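Local coordinates for protein UDP-N-acetylglucosamine 4-epimerase (Bacillus cereus, PDB 3M2P) that probably interconverts UDP-N-acetylglucosamine and its C4 epimer, UDP-N-acetylgalactosamine, as an NAD(P)-dependent epimerase of the short-chain dehydrogenase/reductase type, at residues F13-Y17 and L163-E168; T89-D94 and I143-Y147. All coordinates share one frame; numbering follows the deposited sequence.

Overall arrangement
Both contacts belong to the Rossmann-type nucleotide-binding part of the chain, where they lie 25 Å apart between centres and about 13 Å between nearest atoms. Contact 1 sets the first turn of helix 13-24 against the end of strand 154-164 and the loop that follows it, and includes Phe13 and Leu14, two residues that bind UDP, probably in the dinucleotide site where relatives hold NAD(P), though no UDP is bound to this chain. Contact 2 pairs two helices farther out, at the dimer interface; the Thr89 side chain is about 10 Å from those of Arg34 and Thr72, two more UDP-binding residues. Helix 132-150 of contact 2 leads into strand 154-164 of contact 1.

Contact 1 (F13-Y17 and L163-E168); sequences FLGQY and LYGFNE
Phe13 and Leu14 begin the helix that follows the first strand of the Rossmann fold, in a sequence matching the glycine-rich GxGxxG pattern whose last glycine would be Gly15; across from them strand 154-164 ends and runs into the loop 165-168. Both residues bind UDP, probably in the cofactor site, although this chain holds none. With its CG anti to the backbone N (chi1 174°), Phe13 sends its ring out from the helix into the curve of that loop. The extended chain of Glu168 lies over one face of the ring: CG is 3.9 Å from the ring centroid, almost on the normal, a CH-pi contact, and beyond it the carboxylate is stacked 5° from parallel with the ring. The far end of the ring meets backbone instead. Phe13 CZ comes edge-on to Gly165 CA at 3.3 Å, and a glycine suits this spot because it has no side chain to meet the ring.

One turn on, Tyr17 reaches the same loop with its hydroxyl. Phe166 N donates to Tyr17 OH at 2.9 Å with an N-H...O angle of 158°, arriving at the edge of the ring near its plane, so a loop amide finds its acceptor on the helix. Leu14 supplies the apolar flank, where its CG touches Leu163 CD2 at 3.6 Å and the two branched chains cross at about a right angle. Behind the strand, Tyr164 packs on Phe282 of helix 282-293.

The attraction between Glu168 and Phe13 should come mainly from the CG methylene and from dispersion, since a carboxylate over a pi face is probably, if anything, mildly repelled. Glu168 OE1 also makes a weak hydrogen bond to Asn175, while the directional part of the contact falls to the Tyr17 hydroxyl.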
ATOM      1  N   PHE A  13     -15.900 -11.380 -12.732  1.00 40.73           N
ATOM      2  CA  PHE A  13     -15.581 -11.268 -14.153  1.00 41.07           C
ATOM      3  C   PHE A  13     -14.286 -12.006 -14.477  1.00 42.50           C
ATOM      4  O   PHE A  13     -14.276 -12.905 -15.331  1.00 42.43           O
ATOM      5  CB  PHE A  13     -15.484  -9.792 -14.555  1.00 42.00           C
ATOM      6  CG  PHE A  13     -15.017  -9.567 -15.962  1.00 42.47           C
ATOM      7  CD1 PHE A  13     -15.817  -9.922 -17.038  1.00 43.87           C
ATOM      8  CD2 PHE A  13     -13.782  -8.981 -16.211  1.00 42.48           C
ATOM      9  CE1 PHE A  13     -15.383  -9.718 -18.342  1.00 45.32           C
ATOM     10  CE2 PHE A  13     -13.337  -8.771 -17.507  1.00 42.94           C
ATOM     11  CZ  PHE A  13     -14.137  -9.141 -18.576  1.00 44.29           C
ATOM     12  N   LEU A  14     -13.202 -11.627 -13.800  1.00 41.61           N
ATOM     13  CA  LEU A  14     -11.946 -12.369 -13.894  1.00 40.74           C
ATOM     14  C   LEU A  14     -12.195 -13.811 -13.482  1.00 39.84           C
ATOM     15  O   LEU A  14     -11.868 -14.737 -14.209  1.00 40.51           O
ATOM     16  CB  LEU A  14     -10.875 -11.760 -12.982  1.00 39.61           C
ATOM     17  CG  LEU A  14      -9.412 -11.825 -13.440  1.00 39.15           C
ATOM     18  CD1 LEU A  14      -8.449 -11.870 -12.254  1.00 36.72           C
ATOM     19  CD2 LEU A  14      -9.173 -13.004 -14.375  1.00 38.93           C
ATOM     20  N   GLY A  15     -12.786 -13.984 -12.308  1.00 40.45           N
ATOM     21  CA  GLY A  15     -13.070 -15.298 -11.760  1.00 40.13           C
ATOM     22  C   GLY A  15     -13.552 -16.321 -12.767  1.00 41.12           C
ATOM     23  O   GLY A  15     -13.048 -17.437 -12.791  1.00 41.46           O
ATOM     24  N   GLN A  16     -14.523 -15.951 -13.598  1.00 41.93           N
ATOM     25  CA  GLN A  16     -15.099 -16.884 -14.578  1.00 42.38           C
ATOM     26  C   GLN A  16     -14.110 -17.350 -15.656  1.00 41.31           C
ATOM     27  O   GLN A  16     -14.125 -18.512 -16.045  1.00 42.42           O
ATOM     28  CB  GLN A  16     -16.365 -16.295 -15.212  1.00 43.11           C
ATOM     29  CG  GLN A  16     -17.514 -16.127 -14.222  1.00 44.67           C
ATOM     30  CD  GLN A  16     -18.812 -15.676 -14.886  1.00 48.62           C
ATOM     31  OE1 GLN A  16     -18.989 -14.491 -15.215  1.00 48.07           O
ATOM     32  NE2 GLN A  16     -19.736 -16.622 -15.074  1.00 49.52           N
ATOM     33  N   TYR A  17     -13.259 -16.445 -16.133  1.00 40.59           N
ATOM     34  CA  TYR A  17     -12.152 -16.814 -17.010  1.00 40.54           C
ATOM     35  C   TYR A  17     -11.179 -17.770 -16.313  1.00 41.23           C
ATOM     36  O   TYR A  17     -10.775 -18.776 -16.892  1.00 41.22           O
ATOM     37  CB  TYR A  17     -11.397 -15.571 -17.468  1.00 39.39           C
ATOM     38  CG  TYR A  17     -12.094 -14.796 -18.557  1.00 41.29           C
ATOM     39  CD1 TYR A  17     -11.806 -15.029 -19.885  1.00 41.49           C
ATOM     40  CD2 TYR A  17     -13.041 -13.822 -18.255  1.00 43.50           C
ATOM     41  CE1 TYR A  17     -12.437 -14.324 -20.882  1.00 42.03           C
ATOM     42  CE2 TYR A  17     -13.676 -13.108 -19.252  1.00 42.39           C
ATOM     43  CZ  TYR A  17     -13.371 -13.367 -20.561  1.00 42.35           C
ATOM     44  OH  TYR A  17     -13.989 -12.672 -21.569  1.00 44.78           O
ATOM     45  N   LEU A 163      -7.546  -4.971 -17.161  1.00 36.23           N
ATOM     46  CA  LEU A 163      -8.258  -6.110 -17.711  1.00 38.85           C
ATOM     47  C   LEU A 163      -9.405  -5.677 -18.630  1.00 40.35           C
ATOM     48  O   LEU A 163     -10.141  -4.734 -18.322  1.00 40.35           O
ATOM     49  CB  LEU A 163      -8.773  -7.042 -16.597  1.00 38.44           C
ATOM     50  CG  LEU A 163      -7.759  -7.609 -15.592  1.00 39.12           C
ATOM     51  CD1 LEU A 163      -7.138  -6.452 -14.821  1.00 40.81           C
ATOM     52  CD2 LEU A 163      -8.380  -8.605 -14.602  1.00 36.22           C
ATOM     53  N   TYR A 164      -9.540  -6.365 -19.761  1.00 39.02           N
ATOM     54  CA  TYR A 164     -10.739  -6.251 -20.578  1.00 41.12           C
ATOM     55  C   TYR A 164     -11.197  -7.636 -20.996  1.00 42.28           C
ATOM     56  O   TYR A 164     -10.392  -8.567 -21.057  1.00 41.05           O
ATOM     57  CB  TYR A 164     -10.496  -5.377 -21.806  1.00 42.11           C
ATOM     58  CG  TYR A 164      -9.497  -5.942 -22.778  1.00 41.43           C
ATOM     59  CD1 TYR A 164      -8.153  -5.615 -22.685  1.00 40.81           C
ATOM     60  CD2 TYR A 164      -9.896  -6.796 -23.790  1.00 41.69           C
ATOM     61  CE1 TYR A 164      -7.239  -6.130 -23.565  1.00 40.53           C
ATOM     62  CE2 TYR A 164      -8.982  -7.320 -24.681  1.00 41.09           C
ATOM     63  CZ  TYR A 164      -7.659  -6.981 -24.565  1.00 41.27           C
ATOM     64  OH  TYR A 164      -6.742  -7.486 -25.458  1.00 42.79           O
ATOM     65  N   GLY A 165     -12.487  -7.775 -21.279  1.00 44.13           N
ATOM     66  CA  GLY A 165     -13.031  -9.063 -21.682  1.00 45.22           C
ATOM     67  C   GLY A 165     -14.352  -9.019 -22.437  1.00 47.46           C
ATOM     68  O   GLY A 165     -14.725  -8.001 -23.021  1.00 49.22           O
ATOM     69  N   PHE A 166     -15.069 -10.134 -22.418  1.00 47.27           N
ATOM     70  CA  PHE A 166     -16.322 -10.239 -23.146  1.00 50.25           C
ATOM     71  C   PHE A 166     -17.528 -10.225 -22.213  1.00 51.32           C
ATOM     72  O   PHE A 166     -17.742 -11.161 -21.445  1.00 51.41           O
ATOM     73  CB  PHE A 166     -16.323 -11.496 -24.020  1.00 51.62           C
ATOM     74  CG  PHE A 166     -17.682 -12.094 -24.227  1.00 53.77           C
ATOM     75  CD1 PHE A 166     -18.600 -11.490 -25.067  1.00 55.96           C
ATOM     76  CD2 PHE A 166     -18.038 -13.270 -23.587  1.00 53.69           C
ATOM     77  CE1 PHE A 166     -19.856 -12.047 -25.256  1.00 57.60           C
ATOM     78  CE2 PHE A 166     -19.291 -13.834 -23.777  1.00 55.18           C
ATOM     79  CZ  PHE A 166     -20.199 -13.223 -24.608  1.00 56.29           C
ATOM     80  N   ASN A 167     -18.292  -9.139 -22.283  1.00 50.63           N
ATOM     81  CA  ASN A 167     -19.536  -9.001 -21.542  1.00 50.64           C
ATOM     82  C   ASN A 167     -19.338  -8.509 -20.099  1.00 49.19           C
ATOM     83  O   ASN A 167     -19.315  -9.309 -19.175  1.00 50.17           O
ATOM     84  CB  ASN A 167     -20.321 -10.315 -21.591  1.00 50.62           C
ATOM     85  CG  ASN A 167     -21.758 -10.160 -21.130  1.00 52.61           C
ATOM     86  OD1 ASN A 167     -22.203 -10.857 -20.212  1.00 53.36           O
ATOM     87  ND2 ASN A 167     -22.493  -9.241 -21.760  1.00 50.72           N
ATOM     88  N   GLU A 168     -19.234  -7.189 -19.920  1.00 49.71           N
ATOM     89  CA  GLU A 168     -18.894  -6.582 -18.626  1.00 49.20           C
ATOM     90  C   GLU A 168     -19.831  -5.435 -18.130  1.00 50.54           C
ATOM     91  O   GLU A 168     -20.964  -5.694 -17.708  1.00 50.14           O
ATOM     92  CB  GLU A 168     -17.437  -6.122 -18.670  1.00 48.73           C
ATOM     93  CG  GLU A 168     -16.711  -6.114 -17.346  1.00 47.92           C
ATOM     94  CD  GLU A 168     -15.318  -5.543 -17.477  1.00 46.49           C
ATOM     95  OE1 GLU A 168     -14.900  -5.283 -18.625  1.00 47.48           O
ATOM     96  OE2 GLU A 168     -14.643  -5.355 -16.447  1.00 44.05           O
TER

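Contact 2 (T89-D94 and I143-Y147); sequences TQNLYD and IGNIY
Tyr147 OH is gripped by two side chains of the facing helix: Gln90 NE2 donates to it at 3.3 Å, and the hydroxyl in turn donates to Asp94 OD1, a bond modelled too short for its exact length to be trusted. Both partners lie at the edge of the Tyr147 ring, close to its plane, and the hydroxyl is near the plane of the Gln90 amide. Tyrosine suits the place because its long, rigid ring spans the gap between the helices and delivers a polar end that can donate and accept at once. The amide is also shared: Gln90 NE2 is hydrogen-bonded to Gly77 O of the second subunit, and Gln90 OE1 accepts from Ile79 N there.

Away from the hydroxyl the contact is apolar. Tyr93 CB sits over one face of the Tyr147 ring, 3.9 Å from its centroid in a CH-pi contact. The Tyr93 ring then runs past Gly144, bringing CE2 to 3.3 Å from Gly144 CA, room that a glycine provides. Ile143 CG2 touches both Thr89 CG2, at 3.8 Å, and Tyr93 CD2.

The segments run nearly parallel, 23° between axes 10.2 Å apart. Tyr93 also packs on strands 65-68 and 103-109 of the sheet, Thr89 OG1 is hydrogen-bonded to His68 NE2, and Met132 of the second subunit covers Gln90 and Ile143, consistent with the helical dimer interface of extended short-chain dehydrogenases.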
ATOM      1  N   THR A  89      -8.399 -11.088   3.332  1.00 34.77           N
ATOM      2  CA  THR A  89      -7.134 -11.608   2.851  1.00 33.58           C
ATOM      3  C   THR A  89      -6.390 -12.352   3.954  1.00 33.92           C
ATOM      4  O   THR A  89      -6.137 -13.543   3.820  1.00 33.52           O
ATOM      5  CB  THR A  89      -6.281 -10.480   2.223  1.00 34.69           C
ATOM      6  OG1 THR A  89      -6.778 -10.205   0.911  1.00 35.13           O
ATOM      7  CG2 THR A  89      -4.815 -10.869   2.113  1.00 33.65           C
ATOM      8  N   GLN A  90      -6.066 -11.664   5.048  1.00 34.55           N
ATOM      9  CA  GLN A  90      -5.428 -12.308   6.201  1.00 34.39           C
ATOM     10  C   GLN A  90      -6.165 -13.540   6.710  1.00 34.49           C
ATOM     11  O   GLN A  90      -5.532 -14.496   7.144  1.00 35.24           O
ATOM     12  CB  GLN A  90      -5.213 -11.340   7.362  1.00 34.36           C
ATOM     13  CG  GLN A  90      -4.400 -11.962   8.489  1.00 35.67           C
ATOM     14  CD  GLN A  90      -3.918 -10.944   9.501  1.00 39.11           C
ATOM     15  OE1 GLN A  90      -4.610  -9.977   9.801  1.00 41.18           O
ATOM     16  NE2 GLN A  90      -2.726 -11.161  10.037  1.00 38.96           N
ATOM     17  N   ASN A  91      -7.490 -13.522   6.666  1.00 33.43           N
ATOM     18  CA  ASN A  91      -8.261 -14.688   7.073  1.00 34.92           C
ATOM     19  C   ASN A  91      -7.897 -15.861   6.198  1.00 35.20           C
ATOM     20  O   ASN A  91      -7.586 -16.955   6.677  1.00 36.05           O
ATOM     21  CB  ASN A  91      -9.762 -14.443   6.927  1.00 36.17           C
ATOM     22  CG  ASN A  91     -10.333 -13.603   8.043  1.00 35.47           C
ATOM     23  OD1 ASN A  91     -11.433 -13.076   7.915  1.00 36.00           O
ATOM     24  ND2 ASN A  91      -9.591 -13.465   9.136  1.00 34.46           N
ATOM     25  N   LEU A  92      -7.963 -15.612   4.896  1.00 35.74           N
ATOM     26  CA  LEU A  92      -7.674 -16.614   3.882  1.00 35.18           C
ATOM     27  C   LEU A  92      -6.294 -17.233   4.073  1.00 35.22           C
ATOM     28  O   LEU A  92      -6.152 -18.451   4.037  1.00 35.51           O
ATOM     29  CB  LEU A  92      -7.784 -15.984   2.497  1.00 34.18           C
ATOM     30  CG  LEU A  92      -7.753 -16.945   1.324  1.00 34.43           C
ATOM     31  CD1 LEU A  92      -9.033 -17.764   1.289  1.00 34.85           C
ATOM     32  CD2 LEU A  92      -7.553 -16.148   0.055  1.00 33.62           C
ATOM     33  N   TYR A  93      -5.276 -16.402   4.276  1.00 34.66           N
ATOM     34  CA  TYR A  93      -3.929 -16.929   4.456  1.00 35.00           C
ATOM     35  C   TYR A  93      -3.804 -17.705   5.772  1.00 35.88           C
ATOM     36  O   TYR A  93      -3.130 -18.741   5.820  1.00 35.44           O
ATOM     37  CB  TYR A  93      -2.866 -15.834   4.320  1.00 33.92           C
ATOM     38  CG  TYR A  93      -2.881 -15.139   2.968  1.00 34.45           C
ATOM     39  CD1 TYR A  93      -3.569 -15.685   1.886  1.00 34.91           C
ATOM     40  CD2 TYR A  93      -2.196 -13.946   2.766  1.00 33.71           C
ATOM     41  CE1 TYR A  93      -3.589 -15.048   0.651  1.00 33.48           C
ATOM     42  CE2 TYR A  93      -2.213 -13.311   1.544  1.00 32.13           C
ATOM     43  CZ  TYR A  93      -2.910 -13.859   0.493  1.00 32.56           C
ATOM     44  OH  TYR A  93      -2.914 -13.221  -0.730  1.00 33.50           O
ATOM     45  N   ASP A  94      -4.468 -17.217   6.824  1.00 35.08           N
ATOM     46  CA  ASP A  94      -4.560 -17.941   8.099  1.00 35.09           C
ATOM     47  C   ASP A  94      -5.171 -19.323   7.883  1.00 34.91           C
ATOM     48  O   ASP A  94      -4.712 -20.326   8.426  1.00 34.31           O
ATOM     49  CB  ASP A  94      -5.435 -17.177   9.099  1.00 34.49           C
ATOM     50  CG  ASP A  94      -4.648 -16.206   9.962  1.00 34.85           C
ATOM     51  OD1 ASP A  94      -3.404 -16.241   9.942  1.00 33.42           O
ATOM     52  OD2 ASP A  94      -5.288 -15.405  10.677  1.00 36.53           O
ATOM     53  N   ILE A 143       0.726  -8.413   3.147  1.00 34.85           N
ATOM     54  CA  ILE A 143       0.130  -9.423   4.008  1.00 35.71           C
ATOM     55  C   ILE A 143       0.593 -10.810   3.545  1.00 35.61           C
ATOM     56  O   ILE A 143       1.104 -11.605   4.338  1.00 35.78           O
ATOM     57  CB  ILE A 143      -1.408  -9.337   4.032  1.00 34.87           C
ATOM     58  CG1 ILE A 143      -1.844  -8.049   4.744  1.00 35.87           C
ATOM     59  CG2 ILE A 143      -2.005 -10.580   4.696  1.00 32.80           C
ATOM     60  CD1 ILE A 143      -3.348  -7.871   4.877  1.00 34.85           C
ATOM     61  N   GLY A 144       0.435 -11.085   2.256  1.00 34.50           N
ATOM     62  CA  GLY A 144       0.904 -12.334   1.692  1.00 34.12           C
ATOM     63  C   GLY A 144       2.403 -12.486   1.852  1.00 34.74           C
ATOM     64  O   GLY A 144       2.874 -13.553   2.228  1.00 35.13           O
ATOM     65  N   ASN A 145       3.147 -11.419   1.562  1.00 34.72           N
ATOM     66  CA  ASN A 145       4.598 -11.421   1.682  1.00 34.21           C
ATOM     67  C   ASN A 145       5.008 -11.900   3.052  1.00 35.26           C
ATOM     68  O   ASN A 145       5.875 -12.761   3.199  1.00 35.63           O
ATOM     69  CB  ASN A 145       5.161 -10.018   1.493  1.00 34.95           C
ATOM     70  CG  ASN A 145       5.073  -9.537   0.063  1.00 33.90           C
ATOM     71  OD1 ASN A 145       5.327  -8.365  -0.223  1.00 33.05           O
ATOM     72  ND2 ASN A 145       4.709 -10.434  -0.840  1.00 32.55           N
ATOM     73  N   ILE A 146       4.381 -11.331   4.067  1.00 35.44           N
ATOM     74  CA  ILE A 146       4.718 -11.695   5.432  1.00 36.18           C
ATOM     75  C   ILE A 146       4.414 -13.174   5.732  1.00 36.52           C
ATOM     76  O   ILE A 146       5.257 -13.891   6.270  1.00 36.15           O
ATOM     77  CB  ILE A 146       4.069 -10.737   6.435  1.00 35.67           C
ATOM     78  CG1 ILE A 146       4.899  -9.454   6.507  1.00 36.17           C
ATOM     79  CG2 ILE A 146       3.975 -11.388   7.796  1.00 36.95           C
ATOM     80  CD1 ILE A 146       4.125  -8.222   6.847  1.00 37.89           C
ATOM     81  N   TYR A 147       3.232 -13.640   5.351  1.00 35.69           N
ATOM     82  CA  TYR A 147       2.913 -15.053   5.504  1.00 35.18           C
ATOM     83  C   TYR A 147       3.863 -15.942   4.718  1.00 35.59           C
ATOM     84  O   TYR A 147       4.083 -17.094   5.077  1.00 36.28           O
ATOM     85  CB  TYR A 147       1.472 -15.333   5.082  1.00 35.33           C
ATOM     86  CG  TYR A 147       0.484 -15.059   6.176  1.00 35.54           C
ATOM     87  CD1 TYR A 147       0.345 -13.792   6.692  1.00 35.05           C
ATOM     88  CD2 TYR A 147      -0.294 -16.074   6.707  1.00 36.04           C
ATOM     89  CE1 TYR A 147      -0.542 -13.533   7.694  1.00 35.86           C
ATOM     90  CE2 TYR A 147      -1.187 -15.823   7.714  1.00 35.94           C
ATOM     91  CZ  TYR A 147      -1.308 -14.545   8.204  1.00 36.11           C
ATOM     92  OH  TYR A 147      -2.203 -14.260   9.209  1.00 36.29           O
TER